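Local coordinates for AT-rich interactive domain-containing protein 4 (Arabidopsis thaliana, PDB 6LQF), which recognises a methylated histone H3 tail together with DNA through an ARID-PHD cassette, as a component of the ISWI chromatin-remodelling machinery that regulates floral transition, at residues K12-G17 / Y124-V129; F29-M34 / G49-F54; L64-L69 / E116-E121. All coordinates share one frame; numbering follows the deposited sequence.

All three contacts lie in the ARID part of the cassette rather than in the PHD finger. Contact 1 joins the first modelled residues to the loop after helix 120-124, so that contacts 2 and 3 fall within the chain it encloses; contact 2 closes before contact 3 opens. Contacts 1 and 2 have centres about 17 Å apart and share a zinc ion, to which contact 2 contributes Asp32 from helix 26-39. Contacts 2 and 3, about 12 Å apart between centres, touch directly where Leu66 meets Leu30 and Phe54. Contact 3 adjoins contact 1 in sequence, about 15 Å away between centres. Zinc coordination and a continuous apolar core thus tie together the helices of the DNA-binding domain.

Contact 1 (K12-G17 / Y124-V129); sequences KKHDCG and YAHDDV. With ZN (zinc ion), chain E.
A zinc ion joins the two loops most firmly: His14 binds it through ND1 at 2.0 Å, Cys16 through SG at 2.2 Å, and His126 through NE2 at 2.0 Å. The two imidazoles lie side by side, pointing the same way, and meet rim to rim with their planes at 69°, so that His14 ND1 and His126 NE2 converge on the metal without bonding to each other. His126 is steadied from behind, its ND1 being hydrogen-bonded to Tyr122 O. Beside the site the backbone is pinned by a nearly straight bond from His14 N to Ala125 O, 2.9 Å long and directed at a carbonyl lone pair; a water bridges the same oxygen to His14 O. Lys13, bent at chi2, runs along Ala125 and donates hydrogen bonds from NZ to His126 O (2.8 Å) and Tyr124 O (2.9 Å), both from above the carbonyl planes. A salt bridge to Asp127 OD1, whose hydrogen bond is weak, gives this ammonium a third partner. Ala125 CA lies 3.3 Å from Lys12 O in a CA-H...O contact. Asp32 of helix 26-39 completes the zinc site, Phe36 of that helix meets His14 edge-to-face, and Tyr70 of helix 66-74 lies against His126.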
loop_
_atom_site.group_PDB
_atom_site.type_symbol
_atom_site.label_atom_id
_atom_site.label_comp_id
_atom_site.label_asym_id
_atom_site.label_seq_id
_atom_site.Cartn_x
_atom_site.Cartn_y
_atom_site.Cartn_z
ATOM N N LYS A 12 16.845 -10.694 -10.897
ATOM C CA LYS A 12 16.267 -9.996 -9.753
ATOM C C LYS A 12 15.011 -9.198 -10.152
ATOM O O LYS A 12 14.027 -9.235 -9.426
ATOM C CB LYS A 12 17.284 -9.059 -9.095
ATOM C CG LYS A 12 16.756 -8.320 -7.845
ATOM C CD LYS A 12 16.543 -9.285 -6.648
ATOM C CE LYS A 12 15.985 -8.580 -5.401
ATOM N NZ LYS A 12 16.965 -7.583 -4.872
ATOM N N LYS A 13 15.057 -8.478 -11.280
ATOM C CA LYS A 13 13.923 -7.636 -11.702
ATOM C C LYS A 13 13.224 -8.196 -12.937
ATOM O O LYS A 13 13.841 -8.828 -13.791
ATOM C CB LYS A 13 14.366 -6.188 -11.975
ATOM C CG LYS A 13 15.014 -5.440 -10.780
ATOM C CD LYS A 13 14.040 -5.258 -9.638
ATOM C CE LYS A 13 14.715 -4.796 -8.363
ATOM N NZ LYS A 13 13.698 -4.544 -7.286
ATOM N N HIS A 14 11.919 -7.972 -13.005
ATOM C CA HIS A 14 11.092 -8.313 -14.166
ATOM C C HIS A 14 11.503 -7.413 -15.322
ATOM O O HIS A 14 11.764 -6.241 -15.100
ATOM C CB HIS A 14 9.625 -8.083 -13.808
ATOM C CG HIS A 14 8.657 -8.791 -14.691
ATOM N ND1 HIS A 14 7.383 -8.311 -14.924
ATOM C CD2 HIS A 14 8.752 -9.968 -15.347
ATOM C CE1 HIS A 14 6.743 -9.168 -15.706
ATOM N NE2 HIS A 14 7.547 -10.183 -15.969
ATOM N N ASP A 15 11.569 -7.870 -16.568
ATOM C CA ASP A 15 11.908 -6.806 -17.516
ATOM C C ASP A 15 10.667 -5.990 -17.894
ATOM O O ASP A 15 10.571 -4.824 -17.543
ATOM C CB ASP A 15 12.656 -7.328 -18.735
ATOM C CG ASP A 15 14.138 -6.981 -18.657
ATOM O OD1 ASP A 15 14.595 -6.674 -17.527
ATOM O OD2 ASP A 15 14.841 -7.008 -19.689
ATOM N N CYS A 16 9.727 -6.609 -18.574
ATOM C CA CYS A 16 8.383 -6.039 -18.730
ATOM C C CYS A 16 8.287 -4.598 -19.262
ATOM O O CYS A 16 7.503 -4.350 -20.161
ATOM C CB CYS A 16 7.600 -6.172 -17.397
ATOM S SG CYS A 16 7.885 -5.047 -15.968
ATOM N N GLY A 17 9.041 -3.647 -18.733
ATOM C CA GLY A 17 8.856 -2.253 -19.137
ATOM C C GLY A 17 7.496 -1.642 -18.790
ATOM O O GLY A 17 7.044 -0.694 -19.434
ATOM N N TYR A 124 9.267 -7.604 -4.988
ATOM C CA TYR A 124 10.730 -7.702 -5.014
ATOM C C TYR A 124 11.293 -7.544 -6.452
ATOM O O TYR A 124 12.403 -7.049 -6.658
ATOM C CB TYR A 124 11.190 -9.038 -4.449
ATOM C CG TYR A 124 10.859 -9.326 -2.980
ATOM C CD1 TYR A 124 10.566 -8.315 -2.077
ATOM C CD2 TYR A 124 10.778 -10.648 -2.533
ATOM C CE1 TYR A 124 10.278 -8.619 -0.722
ATOM C CE2 TYR A 124 10.483 -10.953 -1.218
ATOM C CZ TYR A 124 10.227 -9.951 -0.317
ATOM O OH TYR A 124 9.930 -10.346 0.983
ATOM N N ALA A 125 10.528 -8.000 -7.446
ATOM C CA ALA A 125 11.019 -7.917 -8.833
ATOM C C ALA A 125 10.724 -6.598 -9.544
ATOM O O ALA A 125 11.006 -6.461 -10.741
ATOM C CB ALA A 125 10.439 -9.052 -9.662
ATOM N N HIS A 126 10.149 -5.628 -8.837
ATOM C CA HIS A 126 9.866 -4.324 -9.448
ATOM C C HIS A 126 10.457 -3.207 -8.601
ATOM O O HIS A 126 11.103 -3.496 -7.585
ATOM C CB HIS A 126 8.366 -4.155 -9.672
ATOM C CG HIS A 126 7.853 -5.056 -10.736
ATOM N ND1 HIS A 126 7.589 -6.394 -10.504
ATOM C CD2 HIS A 126 7.646 -4.848 -12.061
ATOM C CE1 HIS A 126 7.220 -6.965 -11.643
ATOM N NE2 HIS A 126 7.261 -6.056 -12.599
ATOM N N ASP A 127 10.307 -1.968 -9.055
ATOM C CA ASP A 127 10.947 -0.836 -8.362
ATOM C C ASP A 127 9.905 0.176 -7.979
ATOM O O ASP A 127 10.043 1.378 -8.251
ATOM C CB ASP A 127 12.019 -0.216 -9.242
ATOM C CG ASP A 127 13.135 -1.184 -9.539
ATOM O OD1 ASP A 127 13.748 -1.705 -8.575
ATOM O OD2 ASP A 127 13.369 -1.450 -10.740
ATOM N N ASP A 128 8.869 -0.302 -7.308
ATOM C CA ASP A 128 7.728 0.513 -6.993
ATOM C C ASP A 128 7.670 0.984 -5.550
ATOM O O ASP A 128 6.752 1.742 -5.197
ATOM C CB ASP A 128 6.460 -0.268 -7.289
ATOM C CG ASP A 128 6.408 -0.757 -8.723
ATOM O OD1 ASP A 128 6.821 -0.001 -9.630
ATOM O OD2 ASP A 128 5.907 -1.862 -8.932
ATOM N N VAL A 129 8.588 0.515 -4.714
ATOM C CA VAL A 129 8.492 0.822 -3.263
ATOM C C VAL A 129 9.036 2.197 -2.920
ATOM O O VAL A 129 10.132 2.547 -3.381
ATOM C CB VAL A 129 9.231 -0.250 -2.433
ATOM C CG1 VAL A 129 9.307 0.152 -0.959
ATOM C CG2 VAL A 129 8.490 -1.582 -2.614
HETATM ZN ZN ZN E . 6.825 -6.368 -14.566
HETATM O O HOH W 1 11.322 -4.392 -13.099
#

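Contact 2 (F29-M34 / G49-F54); sequences FLRDVM and GGLAEF. With ZN (zinc ion), chain E.
Met34 and Phe54 reach toward each other from helix 26-39 and the 49-54 turn, and the methionine chain lies over one face of the ring. Its CG sits almost exactly above the ring centre, 3.5 Å from the centroid of Phe54 and 13° off the normal, a close CH-pi contact. The sulfur comes in more obliquely, Met34 SD standing 4.4 Å from that centroid, which makes the pair a Met-aromatic contact as well. A bend at chi3 (65°) then turns CE toward the backbone of Gly50. Phe54 holds CG anti to its backbone N (chi1 175°), sending the ring toward the helix, where Leu30 CD2 meets its edge and Val33 CG1 approaches CZ at 3.9 Å. Replacing Phe54 by an alanine would probably loosen the turn against the helix, because the face under Met34 CG, the edge met by Leu30 and the contact with Val33 would all be lost.

Leu51 spreads its two methyls over neighbouring helix residues. CD1 rests 3.6 Å from Leu30 CB and also touches Met34 SD, while CD2 lies over one face of the Arg31 guanidinium, 3.6 Å from Arg31 NH2. The extended Arg31 chain crosses Leu51 at about a right angle, and its NE forms a salt bridge with Glu27 one helical turn back.

No hydrogen bond links the segments; the turn is instead braced internally, with Phe54 N bonded to Leu51 O at 3.1 Å. On another side of the helix Asp32 OD2 binds zinc and accepts a hydrogen bond from Tyr122 OH. Apolar packing of a short 3-10 turn on a helix thus brings the loop after helix 26-39 back onto that helix within the helical ARID fold.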
loop_
_atom_site.group_PDB
_atom_site.type_symbol
_atom_site.label_atom_id
_atom_site.label_comp_id
_atom_site.label_asym_id
_atom_site.label_seq_id
_atom_site.Cartn_x
_atom_site.Cartn_y
_atom_site.Cartn_z
ATOM N N PHE A 29 -1.192 -2.926 -15.039
ATOM C CA PHE A 29 -0.640 -3.569 -13.854
ATOM C C PHE A 29 -1.058 -5.037 -13.748
ATOM O O PHE A 29 -0.193 -5.908 -13.567
ATOM C CB PHE A 29 -1.078 -2.788 -12.599
ATOM C CG PHE A 29 -0.706 -3.462 -11.349
ATOM C CD1 PHE A 29 0.596 -3.339 -10.852
ATOM C CD2 PHE A 29 -1.630 -4.214 -10.641
ATOM C CE1 PHE A 29 0.982 -4.026 -9.661
ATOM C CE2 PHE A 29 -1.229 -4.871 -9.423
ATOM C CZ PHE A 29 0.059 -4.757 -8.966
ATOM N N LEU A 30 -2.363 -5.300 -13.823
ATOM C CA LEU A 30 -2.835 -6.657 -13.602
ATOM C C LEU A 30 -2.310 -7.615 -14.671
ATOM O O LEU A 30 -1.960 -8.761 -14.362
ATOM C CB LEU A 30 -4.362 -6.697 -13.568
ATOM C CG LEU A 30 -4.970 -6.041 -12.315
ATOM C CD1 LEU A 30 -6.502 -5.958 -12.461
ATOM C CD2 LEU A 30 -4.584 -6.796 -11.003
ATOM N N ARG A 31 -2.207 -7.151 -15.908
ATOM C CA ARG A 31 -1.654 -8.017 -16.947
ATOM C C ARG A 31 -0.193 -8.306 -16.670
ATOM O O ARG A 31 0.259 -9.448 -16.884
ATOM C CB ARG A 31 -1.877 -7.379 -18.331
ATOM C CG ARG A 31 -3.353 -7.377 -18.714
ATOM C CD ARG A 31 -3.499 -6.948 -20.162
ATOM N NE ARG A 31 -4.903 -6.884 -20.542
ATOM C CZ ARG A 31 -5.608 -7.944 -20.957
ATOM N NH1 ARG A 31 -5.040 -9.142 -21.003
ATOM N NH2 ARG A 31 -6.896 -7.813 -21.266
ATOM N N ASP A 32 0.534 -7.322 -16.131
ATOM C CA ASP A 32 1.937 -7.584 -15.795
ATOM C C ASP A 32 2.045 -8.555 -14.604
ATOM O O ASP A 32 2.950 -9.424 -14.583
ATOM C CB ASP A 32 2.690 -6.269 -15.489
ATOM C CG ASP A 32 4.143 -6.437 -15.551
ATOM O OD1 ASP A 32 4.710 -6.877 -16.563
ATOM O OD2 ASP A 32 4.765 -6.116 -14.524
ATOM N N VAL A 33 1.142 -8.449 -13.636
ATOM C CA VAL A 33 1.147 -9.415 -12.517
ATOM C C VAL A 33 0.872 -10.831 -13.018
ATOM O O VAL A 33 1.575 -11.782 -12.597
ATOM C CB VAL A 33 0.130 -9.053 -11.400
ATOM C CG1 VAL A 33 0.074 -10.127 -10.352
ATOM C CG2 VAL A 33 0.549 -7.742 -10.719
ATOM N N MET A 34 -0.115 -10.977 -13.941
ATOM C CA MET A 34 -0.428 -12.308 -14.461
ATOM C C MET A 34 0.792 -12.883 -15.181
ATOM O O MET A 34 1.137 -14.055 -14.966
ATOM C CB MET A 34 -1.640 -12.231 -15.374
ATOM C CG MET A 34 -2.881 -11.829 -14.661
ATOM S SD MET A 34 -4.187 -11.500 -15.910
ATOM C CE MET A 34 -4.404 -13.091 -16.596
ATOM N N GLY A 49 -9.507 -17.798 -18.882
ATOM C CA GLY A 49 -10.446 -16.693 -19.131
ATOM C C GLY A 49 -9.829 -15.323 -19.057
ATOM O O GLY A 49 -10.535 -14.292 -19.079
ATOM N N GLY A 50 -8.510 -15.290 -18.935
ATOM C CA GLY A 50 -7.770 -14.048 -19.005
ATOM C C GLY A 50 -8.027 -13.088 -17.862
ATOM O O GLY A 50 -8.448 -13.461 -16.751
ATOM N N LEU A 51 -7.803 -11.813 -18.176
ATOM C CA LEU A 51 -7.783 -10.785 -17.159
ATOM C C LEU A 51 -9.150 -10.653 -16.462
ATOM O O LEU A 51 -9.224 -10.429 -15.271
ATOM C CB LEU A 51 -7.361 -9.479 -17.794
ATOM C CG LEU A 51 -7.611 -8.284 -16.916
ATOM C CD1 LEU A 51 -6.598 -8.365 -15.822
ATOM C CD2 LEU A 51 -7.388 -7.056 -17.750
ATOM N N ALA A 52 -10.232 -10.878 -17.178
ATOM C CA ALA A 52 -11.569 -10.775 -16.590
ATOM C C ALA A 52 -11.817 -11.679 -15.392
ATOM O O ALA A 52 -12.626 -11.321 -14.504
ATOM C CB ALA A 52 -12.633 -11.059 -17.687
ATOM N N GLU A 53 -11.126 -12.832 -15.368
ATOM C CA GLU A 53 -11.245 -13.826 -14.298
ATOM C C GLU A 53 -10.138 -13.789 -13.208
ATOM O O GLU A 53 -10.092 -14.678 -12.339
ATOM C CB GLU A 53 -11.236 -15.231 -14.891
ATOM C CG GLU A 53 -12.232 -15.432 -16.047
ATOM C CD GLU A 53 -13.684 -15.590 -15.584
ATOM O OE1 GLU A 53 -14.588 -15.533 -16.448
ATOM O OE2 GLU A 53 -13.923 -15.773 -14.371
ATOM N N PHE A 54 -9.231 -12.820 -13.294
ATOM C CA PHE A 54 -8.069 -12.751 -12.379
ATOM C C PHE A 54 -8.247 -11.640 -11.366
ATOM O O PHE A 54 -8.579 -10.507 -11.778
ATOM C CB PHE A 54 -6.804 -12.507 -13.184
ATOM C CG PHE A 54 -5.592 -12.312 -12.336
ATOM C CD1 PHE A 54 -4.945 -13.387 -11.786
ATOM C CD2 PHE A 54 -5.126 -11.052 -12.088
ATOM C CE1 PHE A 54 -3.841 -13.223 -10.975
ATOM C CE2 PHE A 54 -4.025 -10.838 -11.275
ATOM C CZ PHE A 54 -3.367 -11.980 -10.701
HETATM ZN ZN ZN E . 6.825 -6.368 -14.566
#

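Contact 3 (L64-L69 / E116-E121); sequences LDLFNL and ETYLLE
The start of helix 66-74 packs here against the junction of helices 107-118 and 120-124, in the buried interior of the ARID domain. Leu66 carries most of the contact from its side: with CG beside the backbone N (chi1 -69°), it crosses Tyr118 at about a right angle and sets CD2 3.7 Å from Tyr118 CB, near the root of the ring. The same methyl is 3.9 Å from Leu119 CD1. That CD1 is the inserted tip of the second segment, lying 3.8 Å from Leu66 O and 3.9 Å from Leu69 CG. Leu64 adds a looser touch, its CD2 4.2 Å from Tyr118 CE2.

Only apolar contacts join the two segments, but the helix start is fixed by Asp65, the N-cap. Its OD1 accepts from Asn68 N, met from above the carboxylate plane, while OD2 uses its syn lone pair for a nearly straight 2.7 Å bond from Asn68 ND2; OD2 also accepts from Arg96 N. Trp87 and Val91 of helix 87-91 lie against Leu69, and Leu37 of helix 26-39 against Tyr118. Such interlocking of leucine and aromatic side chains among several helices forms part of the hydrophobic core of the mainly helical ARID fold.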
loop_
_atom_site.group_PDB
_atom_site.type_symbol
_atom_site.label_atom_id
_atom_site.label_comp_id
_atom_site.label_asym_id
_atom_site.label_seq_id
_atom_site.Cartn_x
_atom_site.Cartn_y
_atom_site.Cartn_z
ATOM N N LEU A 64 -11.064 -9.779 -5.247
ATOM C CA LEU A 64 -9.966 -9.091 -4.577
ATOM C C LEU A 64 -9.309 -8.011 -5.453
ATOM O O LEU A 64 -8.925 -8.311 -6.590
ATOM C CB LEU A 64 -8.955 -10.157 -4.185
ATOM C CG LEU A 64 -7.711 -9.616 -3.499
ATOM C CD1 LEU A 64 -8.072 -9.053 -2.134
ATOM C CD2 LEU A 64 -6.728 -10.770 -3.399
ATOM N N ASP A 65 -9.191 -6.787 -4.924
ATOM C CA ASP A 65 -8.632 -5.627 -5.651
ATOM C C ASP A 65 -7.115 -5.524 -5.460
ATOM O O ASP A 65 -6.607 -4.798 -4.556
ATOM C CB ASP A 65 -9.333 -4.347 -5.150
ATOM C CG ASP A 65 -8.791 -3.062 -5.763
ATOM O OD1 ASP A 65 -7.918 -3.091 -6.661
ATOM O OD2 ASP A 65 -9.299 -1.992 -5.330
ATOM N N LEU A 66 -6.381 -6.250 -6.272
ATOM C CA LEU A 66 -4.918 -6.342 -6.106
ATOM C C LEU A 66 -4.209 -5.050 -6.423
ATOM O O LEU A 66 -3.144 -4.755 -5.844
ATOM C CB LEU A 66 -4.336 -7.447 -7.011
ATOM C CG LEU A 66 -4.684 -8.848 -6.648
ATOM C CD1 LEU A 66 -4.278 -9.744 -7.813
ATOM C CD2 LEU A 66 -3.862 -9.236 -5.427
ATOM N N PHE A 67 -4.771 -4.248 -7.349
ATOM C CA PHE A 67 -4.113 -2.989 -7.710
ATOM C C PHE A 67 -4.028 -2.014 -6.550
ATOM O O PHE A 67 -2.942 -1.451 -6.256
ATOM C CB PHE A 67 -4.907 -2.374 -8.863
ATOM C CG PHE A 67 -4.310 -1.129 -9.440
ATOM C CD1 PHE A 67 -2.981 -1.069 -9.845
ATOM C CD2 PHE A 67 -5.106 -0.017 -9.614
ATOM C CE1 PHE A 67 -2.467 0.100 -10.435
ATOM C CE2 PHE A 67 -4.569 1.144 -10.201
ATOM C CZ PHE A 67 -3.278 1.160 -10.631
ATOM N N ASN A 68 -5.148 -1.827 -5.850
ATOM C CA ASN A 68 -5.094 -0.867 -4.748
ATOM C C ASN A 68 -4.388 -1.469 -3.551
ATOM O O ASN A 68 -3.708 -0.729 -2.833
ATOM C CB ASN A 68 -6.482 -0.382 -4.396
ATOM C CG ASN A 68 -6.978 0.617 -5.439
ATOM O OD1 ASN A 68 -6.297 1.647 -5.650
ATOM N ND2 ASN A 68 -8.059 0.314 -6.131
ATOM N N LEU A 69 -4.472 -2.805 -3.349
ATOM C CA LEU A 69 -3.725 -3.438 -2.261
ATOM C C LEU A 69 -2.225 -3.170 -2.483
ATOM O O LEU A 69 -1.476 -2.757 -1.547
ATOM C CB LEU A 69 -4.027 -4.966 -2.261
ATOM C CG LEU A 69 -3.119 -5.844 -1.382
ATOM C CD1 LEU A 69 -3.241 -5.342 0.051
ATOM C CD2 LEU A 69 -3.571 -7.333 -1.452
ATOM N N GLU A 116 1.100 -11.923 0.297
ATOM C CA GLU A 116 2.086 -12.990 0.156
ATOM C C GLU A 116 1.832 -13.891 -1.058
ATOM O O GLU A 116 2.769 -14.251 -1.774
ATOM C CB GLU A 116 2.095 -13.853 1.413
ATOM C CG GLU A 116 2.784 -13.126 2.544
ATOM C CD GLU A 116 2.750 -13.886 3.855
ATOM O OE1 GLU A 116 1.864 -14.755 4.033
ATOM O OE2 GLU A 116 3.611 -13.601 4.710
ATOM N N THR A 117 0.581 -14.271 -1.305
ATOM C CA THR A 117 0.249 -15.152 -2.444
ATOM C C THR A 117 0.500 -14.478 -3.793
ATOM O O THR A 117 1.121 -15.070 -4.700
ATOM C CB THR A 117 -1.233 -15.559 -2.306
ATOM O OG1 THR A 117 -1.388 -16.256 -1.054
ATOM C CG2 THR A 117 -1.719 -16.474 -3.483
ATOM N N TYR A 118 -0.030 -13.251 -3.980
ATOM C CA TYR A 118 -0.085 -12.679 -5.308
ATOM C C TYR A 118 0.998 -11.663 -5.600
ATOM O O TYR A 118 1.361 -11.441 -6.773
ATOM C CB TYR A 118 -1.450 -12.003 -5.546
ATOM C CG TYR A 118 -2.593 -12.963 -5.682
ATOM C CD1 TYR A 118 -2.823 -13.611 -6.900
ATOM C CD2 TYR A 118 -3.446 -13.225 -4.603
ATOM C CE1 TYR A 118 -3.871 -14.507 -7.040
ATOM C CE2 TYR A 118 -4.528 -14.114 -4.733
ATOM C CZ TYR A 118 -4.707 -14.762 -5.962
ATOM O OH TYR A 118 -5.771 -15.630 -6.119
ATOM N N LEU A 119 1.496 -10.971 -4.535
ATOM C CA LEU A 119 2.209 -9.709 -4.783
ATOM C C LEU A 119 3.607 -9.619 -4.194
ATOM O O LEU A 119 4.381 -8.752 -4.624
ATOM C CB LEU A 119 1.366 -8.531 -4.238
ATOM C CG LEU A 119 0.022 -8.296 -4.940
ATOM C CD1 LEU A 119 -0.804 -7.201 -4.168
ATOM C CD2 LEU A 119 0.321 -7.878 -6.361
ATOM N N LEU A 120 3.998 -10.499 -3.268
ATOM C CA LEU A 120 5.280 -10.274 -2.604
ATOM C C LEU A 120 6.494 -10.475 -3.523
ATOM O O LEU A 120 7.405 -9.624 -3.609
ATOM C CB LEU A 120 5.365 -11.178 -1.395
ATOM C CG LEU A 120 6.618 -10.937 -0.594
ATOM C CD1 LEU A 120 6.794 -9.490 -0.137
ATOM C CD2 LEU A 120 6.504 -11.847 0.625
ATOM N N GLU A 121 6.498 -11.597 -4.259
ATOM C CA GLU A 121 7.563 -11.801 -5.231
ATOM C C GLU A 121 7.559 -10.723 -6.300
ATOM O O GLU A 121 8.595 -10.235 -6.723
ATOM C CB GLU A 121 7.418 -13.184 -5.885
ATOM C CG GLU A 121 7.618 -14.273 -4.846
ATOM C CD GLU A 121 7.479 -15.683 -5.401
ATOM O OE1 GLU A 121 7.019 -15.862 -6.565
ATOM O OE2 GLU A 121 7.871 -16.607 -4.651
#